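Putative pterin-4-alpha-carbinolamine dehydratase (Brucella melitensis, PDB 3JST) probably catalyses the dehydration of 4a-hydroxytetrahydrobiopterin to dihydrobiopterin, a step in recycling the pterin cofactor after aromatic amino acid hydroxylation. Local coordinates at residues N4-S9 with N79-L84; T31-F36 with R68-L73; G44-A49 with P60-A65; A50-K55 with I86-K91. One frame throughout, in Å; residues are numbered along the deposited sequence.

Interaction 1: residues N4-S9 with N79-L84; sequences NRLTES and NGVTEL
A single direct hydrogen bond, flanked by two bridging waters, joins Leu6 to Val81 where two extended chains meet just before their helices begin. Leu6 N donates to Val81 O over 2.7 Å, and the nitrogen sits nearly along the C=O axis (176° at the oxygen). The same carbonyl oxygen also receives a CA-H...O contact from Arg5 CA at 3.1 Å. On one flank, water 1 donates to Asn4 O and accepts from Glu83 N; on the other, water 2 donates to Leu6 O and accepts from Val81 N at 3.1 Å. Across the contact the side chains make no hydrogen bond to each other and touch by van der Waals contact. The CG2 methyl of Thr82 lies 3.6 Å from Asn4 O, while Leu6 CD1 and Val81 CG1 meet loosely at 4.4 Å. Arg5 runs extended from CG to NE past the turn at Asn79 and Gly80, its CD 3.7 Å from Asn79 O, and NH1 bonds to the carbonyl of Glu78. Asn79 and Gly80, both opposite Thr75, form a G1 beta bulge. Thr82 is the N-cap of helix 83-96: with chi1 at 74° its OG1 is placed to accept from Leu84 N at 3.3 Å, and the same hydroxyl bonds to Thr75. The N-terminal arm is therefore tied to the start of the C-terminal helix chiefly through main-chain atoms and water, and water 1 satisfies the first-turn amide of Glu83, which the helix itself leaves without an intrahelical acceptor.

Interaction 2: residues T31-F36 with R68-L73; sequences TRSFKF and RVDVTL. With EDO (1,2-ethanediol), chain C.
Residues 31-35 and 68-73 run antiparallel, their axes 4.6 Å apart at closest approach and their directions 168° from each other, as the two central strands of the four-stranded antiparallel sheet of this alpha+beta fold. Arg32 with Val71 and Phe34 with Val69 are the hydrogen-bonded pairs; Val71 N to Arg32 O, at 2.9 Å, is the straightest of their bonds. Val71 O accepts twice, from Arg32 N in the carbonyl plane and from Thr31 OG1, which comes from above that plane at 2.6 Å. Thr31 OG1 is placed for this by lying anti to its own backbone N (chi1 -169°). On the same face, Ser33 OG donates to Asp70 OD1 at 2.8 Å, reaching it from above the carboxylate plane, and the aliphatic parts of Lys35 and Arg68 run alongside each other in the same direction, with CD of Lys35 3.6 Å from CG of Arg68.

The face bearing Arg32, Phe34, Val69 and Val71 is largely apolar and turns to helices 39-56 and 83-96. Phe34 CE2 meets Val71 CG2 at 3.9 Å, and the edge of the Phe36 ring touches Val69 CG2. Arg32 runs fully extended alongside Phe34: its CD lies over one face of the ring toward the rim, and Phe34 CD1 is centred over its guanidinium, whose NH2 bonds to Asn93. At the end of the polar face, a molecule of 1,2-ethanediol, probably from the crystallisation liquor, shares a 2.8 Å hydrogen bond between its O2 and Thr72 OG1.

Interaction 3: residues G44-A49 with P60-A65; sequences GFMAQA and PEWFNA
Trp62 and Met46 form the tight part of this contact between helix 39-56 and the outermost strand of the chain's sheet, 61-65, whose segments run at 160° to each other, 11.3 Å apart at closest approach. Met46 CE stands over the face of the indole six-membered ring, 3.9 Å from its centroid and 13° off the normal, a CH-pi contact. Met46 SD is farther, 4.9 Å from the same centroid, a Met-aromatic contact. CE is brought over the ring by the bend at chi3 (76°), after an extended chi2. Pro60 CG lies over the centre of the opposite indole face, which leaves the ring sandwiched. The far rim of the indole presses on the helix itself: Trp62 CH2 is 3.3 Å from Met46 O, and Trp62 CZ3 is 3.6 Å from Ala49 CB. Asn64 CB closes the row, resting on Met46 SD at 3.8 Å.

Packing is looser at Phe45, whose CE2 comes no closer than 4.3 Å to Trp62 CZ3, at the indole edge; its ring is engaged with Phe34 and Phe36 in the core. Met46, Trp62 and Asn64, by contrast, pack closely yet remain partly exposed to solvent.

No hydrogen bond links the two segments, so between them the attraction rests on apolar, CH-pi and Met-aromatic contacts, with Asn64 ND2 bonded to Arg68 O and Tyr66 O at the turn between strands 61-65 and 68-73.

Interaction 4: residues A50-K55 with I86-K91; sequences ALYAEK and IKMARK
Tyr52 is the main bridge between two antiparallel helices, 39-56 and 83-96, which pack on the sheet of this alpha+beta fold; their segments lie 10.6 Å apart at 156°. Its CG is anti to the backbone N (chi1 -164°), and the ring extends from there to the facing helix. The aliphatic chain of Lys91 crosses one face obliquely: CG lies 3.8 Å from the ring centroid, offset toward the rim, in a CH-pi contact, and Lys91 CB touches Tyr52 CE2 at 3.6 Å. At the ring edge, in its plane, Met88 SD approaches Tyr52 CD2 at 3.9 Å, a Met-aromatic contact that meets the edge and not the face. Lys87 crosses the tyrosine at about a right angle, bringing its CE to the phenol oxygen. No direct hydrogen bond joins the two segments; instead water 3 lies between them, 3.0 Å from Tyr52 OH and donating to Lys87 O at 2.7 Å.

Next along the helix, Ala53 offers a small surface to the end of the bent Met88 chain, whose CE reaches Ala53 CA at 3.6 Å and Ala53 CB at 3.9 Å.

Overall arrangement
From the N terminus, the arm 4-9 opens the longest loop, closed by interaction 1 only when the chain reaches 79-84. Interactions 2 and 3 both fall within that loop, and interaction 3 sits in turn within the loop of interaction 2, whose strand 31-36 waits for 68-73 while helix 39-56 and strand 61-65 are made. Strands 61-65 and 68-73 are sheet neighbours, which joins these two contacts directly. Interaction 4 starts in the same helix as interaction 3 but ends beyond 79-84, and therefore crosses the other three. Together they tie the N-terminal arm, the sheet and the two long helices into one unit, with Leu73 packing against Met88 and Ala89.

Interaction 1: residues N4-S9 with N79-L84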
# COMPACT_ATOMS: atom_id res chain seq x y z
N ASN A 4 -0.04 -9.33 -13.93
CA ASN A 4 0.36 -8.22 -14.81
C ASN A 4 0.18 -6.84 -14.20
O ASN A 4 -0.65 -6.64 -13.31
CB ASN A 4 -0.41 -8.30 -16.13
CG ASN A 4 -1.91 -8.13 -15.95
OD1 ASN A 4 -2.64 -9.11 -15.90
ND2 ASN A 4 -2.36 -6.89 -15.85
N ARG A 5 0.93 -5.87 -14.70
CA ARG A 5 0.78 -4.49 -14.24
C ARG A 5 -0.45 -3.83 -14.87
O ARG A 5 -0.93 -4.26 -15.93
CB ARG A 5 2.04 -3.66 -14.47
CG ARG A 5 2.38 -3.33 -15.89
CD ARG A 5 3.51 -2.31 -15.94
NE ARG A 5 4.05 -2.16 -17.29
CZ ARG A 5 4.90 -3.01 -17.87
NH1 ARG A 5 5.35 -4.08 -17.22
NH2 ARG A 5 5.31 -2.78 -19.11
N LEU A 6 -0.96 -2.81 -14.18
CA LEU A 6 -2.15 -2.09 -14.59
C LEU A 6 -1.81 -0.93 -15.51
O LEU A 6 -0.74 -0.33 -15.40
CB LEU A 6 -2.89 -1.55 -13.36
CG LEU A 6 -3.47 -2.55 -12.36
CD1 LEU A 6 -4.27 -1.81 -11.29
CD2 LEU A 6 -4.33 -3.59 -13.06
N THR A 7 -2.73 -0.60 -16.42
CA THR A 7 -2.67 0.66 -17.17
C THR A 7 -3.02 1.81 -16.22
O THR A 7 -3.54 1.57 -15.12
CB THR A 7 -3.69 0.68 -18.33
OG1 THR A 7 -5.02 0.61 -17.80
CG2 THR A 7 -3.46 -0.49 -19.28
N GLU A 8 -2.75 3.05 -16.62
CA GLU A 8 -3.09 4.18 -15.75
C GLU A 8 -4.60 4.25 -15.47
O GLU A 8 -5.01 4.52 -14.34
CB GLU A 8 -2.58 5.52 -16.31
CG GLU A 8 -2.50 6.61 -15.21
CD GLU A 8 -1.97 7.95 -15.70
OE1 GLU A 8 -1.47 8.04 -16.85
OE2 GLU A 8 -2.05 8.93 -14.92
N SER A 9 -5.42 3.97 -16.48
CA SER A 9 -6.88 3.94 -16.30
C SER A 9 -7.31 2.87 -15.30
O SER A 9 -8.11 3.15 -14.41
CB SER A 9 -7.60 3.72 -17.64
OG SER A 9 -7.37 4.82 -18.51
N ASN A 79 7.53 -4.18 -12.75
CA ASN A 79 7.85 -2.77 -12.99
C ASN A 79 6.60 -1.90 -13.07
O ASN A 79 6.45 -1.07 -13.98
CB ASN A 79 8.70 -2.63 -14.26
CG ASN A 79 9.49 -1.32 -14.30
OD1 ASN A 79 9.98 -0.85 -13.28
ND2 ASN A 79 9.62 -0.74 -15.49
N GLY A 80 5.71 -2.09 -12.12
CA GLY A 80 4.49 -1.31 -12.07
C GLY A 80 3.55 -1.75 -10.97
O GLY A 80 3.91 -2.55 -10.12
N VAL A 81 2.33 -1.20 -11.01
CA VAL A 81 1.29 -1.52 -10.05
C VAL A 81 0.53 -2.76 -10.53
O VAL A 81 0.10 -2.82 -11.68
CB VAL A 81 0.31 -0.34 -9.88
CG1 VAL A 81 -0.77 -0.69 -8.86
CG2 VAL A 81 1.07 0.93 -9.47
N THR A 82 0.39 -3.73 -9.63
CA THR A 82 -0.32 -4.98 -9.92
C THR A 82 -1.34 -5.25 -8.81
O THR A 82 -1.44 -4.50 -7.84
CB THR A 82 0.66 -6.18 -10.00
OG1 THR A 82 1.11 -6.53 -8.68
CG2 THR A 82 1.86 -5.86 -10.89
N GLU A 83 -2.07 -6.36 -8.96
CA GLU A 83 -3.05 -6.79 -7.97
C GLU A 83 -2.45 -6.99 -6.57
O GLU A 83 -3.14 -6.79 -5.58
CB GLU A 83 -3.75 -8.07 -8.45
CG GLU A 83 -4.79 -8.68 -7.50
CD GLU A 83 -5.97 -7.76 -7.18
OE1 GLU A 83 -6.16 -6.73 -7.87
OE2 GLU A 83 -6.71 -8.07 -6.22
N LEU A 84 -1.17 -7.36 -6.49
CA LEU A 84 -0.48 -7.48 -5.20
C LEU A 84 -0.48 -6.15 -4.41
O LEU A 84 -0.66 -6.14 -3.19
CB LEU A 84 0.96 -7.94 -5.41
CG LEU A 84 1.17 -9.35 -5.95
CD1 LEU A 84 2.65 -9.59 -6.27
CD2 LEU A 84 0.66 -10.39 -4.96
O HOH W 1 -2.24 -7.72 -11.44
O HOH W 2 1.45 0.33 -13.52

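Interaction 2: residues T31-F36 with R68-L73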
# COMPACT_ATOMS: atom_id res chain seq x y z
N THR A 31 0.22 5.34 -3.18
CA THR A 31 0.67 5.78 -1.87
C THR A 31 -0.47 6.28 -0.99
O THR A 31 -1.47 6.81 -1.47
CB THR A 31 1.76 6.89 -2.01
OG1 THR A 31 2.38 7.12 -0.73
CG2 THR A 31 1.18 8.19 -2.56
N ARG A 32 -0.32 6.04 0.31
CA ARG A 32 -1.16 6.66 1.33
C ARG A 32 -0.31 7.03 2.54
O ARG A 32 0.63 6.30 2.91
CB ARG A 32 -2.29 5.72 1.77
CG ARG A 32 -3.17 6.32 2.86
CD ARG A 32 -4.43 5.52 3.16
NE ARG A 32 -5.21 6.18 4.21
CZ ARG A 32 -6.22 5.63 4.88
NH1 ARG A 32 -6.84 6.35 5.82
NH2 ARG A 32 -6.61 4.38 4.65
N SER A 33 -0.63 8.16 3.14
CA SER A 33 -0.05 8.58 4.41
C SER A 33 -1.06 8.31 5.50
O SER A 33 -2.15 8.90 5.52
CB SER A 33 0.30 10.07 4.37
OG SER A 33 1.32 10.31 3.42
N PHE A 34 -0.72 7.40 6.40
CA PHE A 34 -1.55 7.07 7.55
C PHE A 34 -1.12 7.95 8.72
O PHE A 34 0.08 8.20 8.90
CB PHE A 34 -1.41 5.60 7.92
CG PHE A 34 -1.90 4.64 6.86
CD1 PHE A 34 -3.20 4.13 6.92
CD2 PHE A 34 -1.08 4.25 5.82
CE1 PHE A 34 -3.66 3.25 5.95
CE2 PHE A 34 -1.52 3.37 4.85
CZ PHE A 34 -2.82 2.86 4.91
N LYS A 35 -2.10 8.40 9.49
CA LYS A 35 -1.86 9.17 10.70
C LYS A 35 -2.60 8.49 11.84
O LYS A 35 -3.83 8.40 11.82
CB LYS A 35 -2.37 10.60 10.51
CG LYS A 35 -2.05 11.55 11.66
CD LYS A 35 -0.61 12.04 11.61
CE LYS A 35 -0.38 13.21 12.56
NZ LYS A 35 -1.19 14.40 12.18
N PHE A 36 -1.86 8.00 12.82
CA PHE A 36 -2.43 7.33 13.97
C PHE A 36 -2.36 8.24 15.19
O PHE A 36 -1.78 9.33 15.12
CB PHE A 36 -1.71 6.01 14.21
CG PHE A 36 -1.76 5.09 13.03
CD1 PHE A 36 -2.90 4.32 12.80
CD2 PHE A 36 -0.71 5.01 12.14
CE1 PHE A 36 -2.96 3.47 11.71
CE2 PHE A 36 -0.77 4.16 11.04
CZ PHE A 36 -1.90 3.39 10.83
N ARG A 68 3.07 8.76 12.30
CA ARG A 68 2.85 8.81 10.85
C ARG A 68 3.49 7.61 10.18
O ARG A 68 4.64 7.28 10.47
CB ARG A 68 3.46 10.08 10.25
CG ARG A 68 2.76 11.35 10.68
CD ARG A 68 3.39 12.59 10.06
NE ARG A 68 4.57 13.05 10.81
CZ ARG A 68 5.83 13.07 10.36
NH1 ARG A 68 6.15 12.65 9.14
NH2 ARG A 68 6.79 13.53 11.16
N VAL A 69 2.74 6.97 9.28
CA VAL A 69 3.31 5.94 8.40
C VAL A 69 2.95 6.26 6.95
O VAL A 69 1.77 6.29 6.60
CB VAL A 69 2.80 4.52 8.74
CG1 VAL A 69 3.61 3.49 7.96
CG2 VAL A 69 2.87 4.25 10.23
N ASP A 70 3.97 6.53 6.13
CA ASP A 70 3.78 6.77 4.71
C ASP A 70 4.15 5.51 3.95
O ASP A 70 5.25 4.99 4.11
CB ASP A 70 4.68 7.92 4.23
CG ASP A 70 4.43 9.20 5.00
OD1 ASP A 70 3.26 9.49 5.32
OD2 ASP A 70 5.42 9.90 5.30
N VAL A 71 3.22 5.03 3.12
CA VAL A 71 3.40 3.79 2.37
C VAL A 71 3.36 4.05 0.87
O VAL A 71 2.47 4.75 0.38
CB VAL A 71 2.30 2.77 2.72
CG1 VAL A 71 2.55 1.44 2.01
CG2 VAL A 71 2.22 2.57 4.24
N THR A 72 4.33 3.48 0.15
CA THR A 72 4.34 3.44 -1.31
C THR A 72 4.41 1.98 -1.77
O THR A 72 5.24 1.21 -1.28
CB THR A 72 5.53 4.21 -1.90
OG1 THR A 72 5.43 5.59 -1.55
CG2 THR A 72 5.57 4.09 -3.43
N LEU A 73 3.54 1.62 -2.71
CA LEU A 73 3.46 0.25 -3.21
C LEU A 73 3.65 0.20 -4.73
O LEU A 73 3.00 0.94 -5.47
CB LEU A 73 2.11 -0.37 -2.86
CG LEU A 73 1.71 -0.42 -1.37
CD1 LEU A 73 0.28 -0.92 -1.23
CD2 LEU A 73 2.67 -1.29 -0.56
C1 EDO C . 7.93 5.62 0.73
O1 EDO C . 8.97 6.55 1.06
C2 EDO C . 6.72 5.86 1.61
O2 EDO C . 5.81 6.73 0.93

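Interaction 3: residues G44-A49 with P60-A65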
# COMPACT_ATOMS: atom_id res chain seq x y z
N GLY A 44 1.67 -1.12 15.78
CA GLY A 44 0.71 -2.22 15.64
C GLY A 44 0.27 -2.41 14.20
O GLY A 44 0.18 -3.54 13.72
N PHE A 45 -0.02 -1.30 13.52
CA PHE A 45 -0.36 -1.31 12.10
C PHE A 45 0.77 -1.90 11.27
O PHE A 45 0.54 -2.76 10.43
CB PHE A 45 -0.70 0.12 11.63
CG PHE A 45 -0.68 0.30 10.14
CD1 PHE A 45 -1.81 0.05 9.38
CD2 PHE A 45 0.47 0.75 9.50
CE1 PHE A 45 -1.79 0.22 8.00
CE2 PHE A 45 0.50 0.92 8.12
CZ PHE A 45 -0.63 0.66 7.37
N MET A 46 2.00 -1.44 11.52
CA MET A 46 3.17 -1.95 10.80
C MET A 46 3.40 -3.44 11.06
O MET A 46 3.75 -4.18 10.15
CB MET A 46 4.42 -1.14 11.16
CG MET A 46 4.39 0.31 10.66
SD MET A 46 5.89 1.24 11.00
CE MET A 46 6.99 0.56 9.76
N ALA A 47 3.19 -3.87 12.31
CA ALA A 47 3.32 -5.28 12.67
C ALA A 47 2.34 -6.15 11.89
O ALA A 47 2.73 -7.16 11.31
CB ALA A 47 3.11 -5.46 14.18
N GLN A 48 1.08 -5.74 11.85
CA GLN A 48 0.05 -6.48 11.10
C GLN A 48 0.32 -6.48 9.60
O GLN A 48 0.16 -7.51 8.95
CB GLN A 48 -1.33 -5.91 11.39
CG GLN A 48 -1.77 -6.16 12.82
CD GLN A 48 -3.21 -5.79 13.07
OE1 GLN A 48 -3.51 -4.89 13.86
NE2 GLN A 48 -4.13 -6.49 12.40
N ALA A 49 0.71 -5.33 9.06
CA ALA A 49 1.04 -5.20 7.64
C ALA A 49 2.24 -6.05 7.25
O ALA A 49 2.27 -6.64 6.17
CB ALA A 49 1.29 -3.73 7.28
N PRO A 60 6.28 -3.54 1.21
CA PRO A 60 6.08 -2.13 0.92
C PRO A 60 7.36 -1.32 1.00
O PRO A 60 8.35 -1.77 1.57
CB PRO A 60 5.12 -1.69 2.04
CG PRO A 60 5.49 -2.58 3.20
CD PRO A 60 5.83 -3.90 2.57
N GLU A 61 7.33 -0.13 0.41
CA GLU A 61 8.28 0.93 0.74
C GLU A 61 7.55 1.83 1.73
O GLU A 61 6.50 2.39 1.40
CB GLU A 61 8.70 1.72 -0.50
CG GLU A 61 9.59 0.92 -1.45
CD GLU A 61 10.05 1.72 -2.67
OE1 GLU A 61 9.69 2.92 -2.78
OE2 GLU A 61 10.76 1.15 -3.51
N TRP A 62 8.07 1.95 2.95
CA TRP A 62 7.36 2.73 3.96
C TRP A 62 8.26 3.46 4.95
O TRP A 62 9.36 3.03 5.26
CB TRP A 62 6.29 1.89 4.68
CG TRP A 62 6.73 0.61 5.34
CD1 TRP A 62 7.98 0.05 5.34
CD2 TRP A 62 5.89 -0.30 6.08
NE1 TRP A 62 7.97 -1.13 6.04
CE2 TRP A 62 6.70 -1.37 6.50
CE3 TRP A 62 4.52 -0.30 6.42
CZ2 TRP A 62 6.19 -2.44 7.26
CZ3 TRP A 62 4.02 -1.36 7.17
CH2 TRP A 62 4.86 -2.41 7.58
N PHE A 63 7.74 4.61 5.40
CA PHE A 63 8.45 5.52 6.29
C PHE A 63 7.58 5.71 7.52
O PHE A 63 6.37 5.88 7.39
CB PHE A 63 8.67 6.86 5.58
CG PHE A 63 9.17 7.97 6.48
CD1 PHE A 63 10.53 8.10 6.74
CD2 PHE A 63 8.28 8.87 7.06
CE1 PHE A 63 10.99 9.12 7.57
CE2 PHE A 63 8.74 9.90 7.89
CZ PHE A 63 10.10 10.03 8.14
N ASN A 64 8.21 5.70 8.69
CA ASN A 64 7.51 5.98 9.95
C ASN A 64 8.24 7.06 10.75
O ASN A 64 9.47 7.08 10.79
CB ASN A 64 7.33 4.70 10.77
CG ASN A 64 6.97 4.96 12.23
OD1 ASN A 64 7.77 4.71 13.12
ND2 ASN A 64 5.76 5.47 12.47
N ALA A 65 7.47 7.96 11.34
CA ALA A 65 7.98 8.96 12.27
C ALA A 65 6.91 9.15 13.34
O ALA A 65 5.88 9.75 13.08
CB ALA A 65 8.27 10.27 11.56

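Interaction 4: residues A50-K55 with I86-K91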
# COMPACT_ATOMS: atom_id res chain seq x y z
N ALA A 50 3.23 -6.11 8.14
CA ALA A 50 4.42 -6.95 7.96
C ALA A 50 4.08 -8.43 7.81
O ALA A 50 4.65 -9.12 6.96
CB ALA A 50 5.39 -6.74 9.12
N LEU A 51 3.15 -8.91 8.64
CA LEU A 51 2.64 -10.27 8.53
C LEU A 51 2.13 -10.55 7.13
O LEU A 51 2.47 -11.55 6.52
CB LEU A 51 1.50 -10.52 9.51
CG LEU A 51 1.76 -10.46 11.01
CD1 LEU A 51 0.46 -10.73 11.75
CD2 LEU A 51 2.83 -11.47 11.41
N TYR A 52 1.29 -9.64 6.63
CA TYR A 52 0.68 -9.78 5.31
C TYR A 52 1.72 -9.66 4.19
O TYR A 52 1.60 -10.32 3.16
CB TYR A 52 -0.45 -8.76 5.13
CG TYR A 52 -1.38 -9.08 3.98
CD1 TYR A 52 -2.13 -10.25 3.96
CD2 TYR A 52 -1.51 -8.20 2.91
CE1 TYR A 52 -2.99 -10.53 2.90
CE2 TYR A 52 -2.36 -8.48 1.86
CZ TYR A 52 -3.10 -9.64 1.85
OH TYR A 52 -3.94 -9.90 0.79
N ALA A 53 2.74 -8.83 4.39
CA ALA A 53 3.82 -8.71 3.41
C ALA A 53 4.49 -10.07 3.22
O ALA A 53 4.79 -10.47 2.09
CB ALA A 53 4.85 -7.66 3.85
N GLU A 54 4.72 -10.78 4.32
CA GLU A 54 5.33 -12.11 4.26
C GLU A 54 4.36 -13.19 3.77
O GLU A 54 4.79 -14.16 3.14
CB GLU A 54 5.94 -12.48 5.61
CG GLU A 54 7.26 -11.78 5.84
CD GLU A 54 8.38 -12.36 4.99
OE1 GLU A 54 8.82 -13.49 5.27
OE2 GLU A 54 8.82 -11.68 4.04
N LYS A 55 3.07 -13.02 4.05
CA LYS A 55 2.04 -13.91 3.47
C LYS A 55 2.06 -13.83 1.94
O LYS A 55 2.04 -14.86 1.27
CB LYS A 55 0.64 -13.57 4.01
CG LYS A 55 -0.47 -14.50 3.49
CD LYS A 55 -1.82 -14.20 4.16
CE LYS A 55 -2.95 -15.07 3.60
NZ LYS A 55 -2.79 -16.52 3.97
N ILE A 86 -2.68 -3.72 -4.90
CA ILE A 86 -4.08 -3.51 -4.57
C ILE A 86 -4.47 -4.32 -3.33
O ILE A 86 -5.15 -3.81 -2.45
CB ILE A 86 -5.02 -3.88 -5.75
CG1 ILE A 86 -4.64 -3.13 -7.04
CG2 ILE A 86 -6.47 -3.60 -5.38
CD1 ILE A 86 -4.40 -1.62 -6.87
N LYS A 87 -4.04 -5.57 -3.27
CA LYS A 87 -4.32 -6.42 -2.11
C LYS A 87 -3.72 -5.85 -0.83
O LYS A 87 -4.36 -5.84 0.23
CB LYS A 87 -3.80 -7.85 -2.34
CG LYS A 87 -4.61 -8.64 -3.34
CD LYS A 87 -4.02 -10.02 -3.60
CE LYS A 87 -4.46 -11.02 -2.55
NZ LYS A 87 -3.92 -12.38 -2.83
N MET A 88 -2.48 -5.36 -0.92
CA MET A 88 -1.79 -4.80 0.23
C MET A 88 -2.46 -3.51 0.70
O MET A 88 -2.69 -3.33 1.89
CB MET A 88 -0.31 -4.55 -0.10
CG MET A 88 0.49 -3.90 1.03
SD MET A 88 0.48 -4.84 2.57
CE MET A 88 1.75 -6.07 2.20
N ALA A 89 -2.79 -2.62 -0.24
CA ALA A 89 -3.48 -1.38 0.10
C ALA A 89 -4.83 -1.67 0.77
O ALA A 89 -5.19 -1.04 1.77
CB ALA A 89 -3.68 -0.52 -1.14
N ARG A 90 -5.56 -2.63 0.21
CA ARG A 90 -6.83 -3.08 0.77
C ARG A 90 -6.67 -3.57 2.21
O ARG A 90 -7.43 -3.17 3.09
CB ARG A 90 -7.44 -4.18 -0.10
CG ARG A 90 -8.75 -4.77 0.41
CD ARG A 90 -9.28 -5.89 -0.49
NE ARG A 90 -9.38 -5.48 -1.88
CZ ARG A 90 -8.85 -6.13 -2.93
NH1 ARG A 90 -8.17 -7.26 -2.79
NH2 ARG A 90 -9.03 -5.63 -4.15
N LYS A 91 -5.67 -4.43 2.44
CA LYS A 91 -5.42 -5.00 3.77
C LYS A 91 -5.01 -3.93 4.77
O LYS A 91 -5.48 -3.91 5.91
CB LYS A 91 -4.34 -6.09 3.72
CG LYS A 91 -4.13 -6.83 5.04
CD LYS A 91 -5.33 -7.73 5.39
CE LYS A 91 -4.97 -8.69 6.52
NZ LYS A 91 -6.08 -9.62 6.86
O HOH W 3 -6.08 -7.82 0.65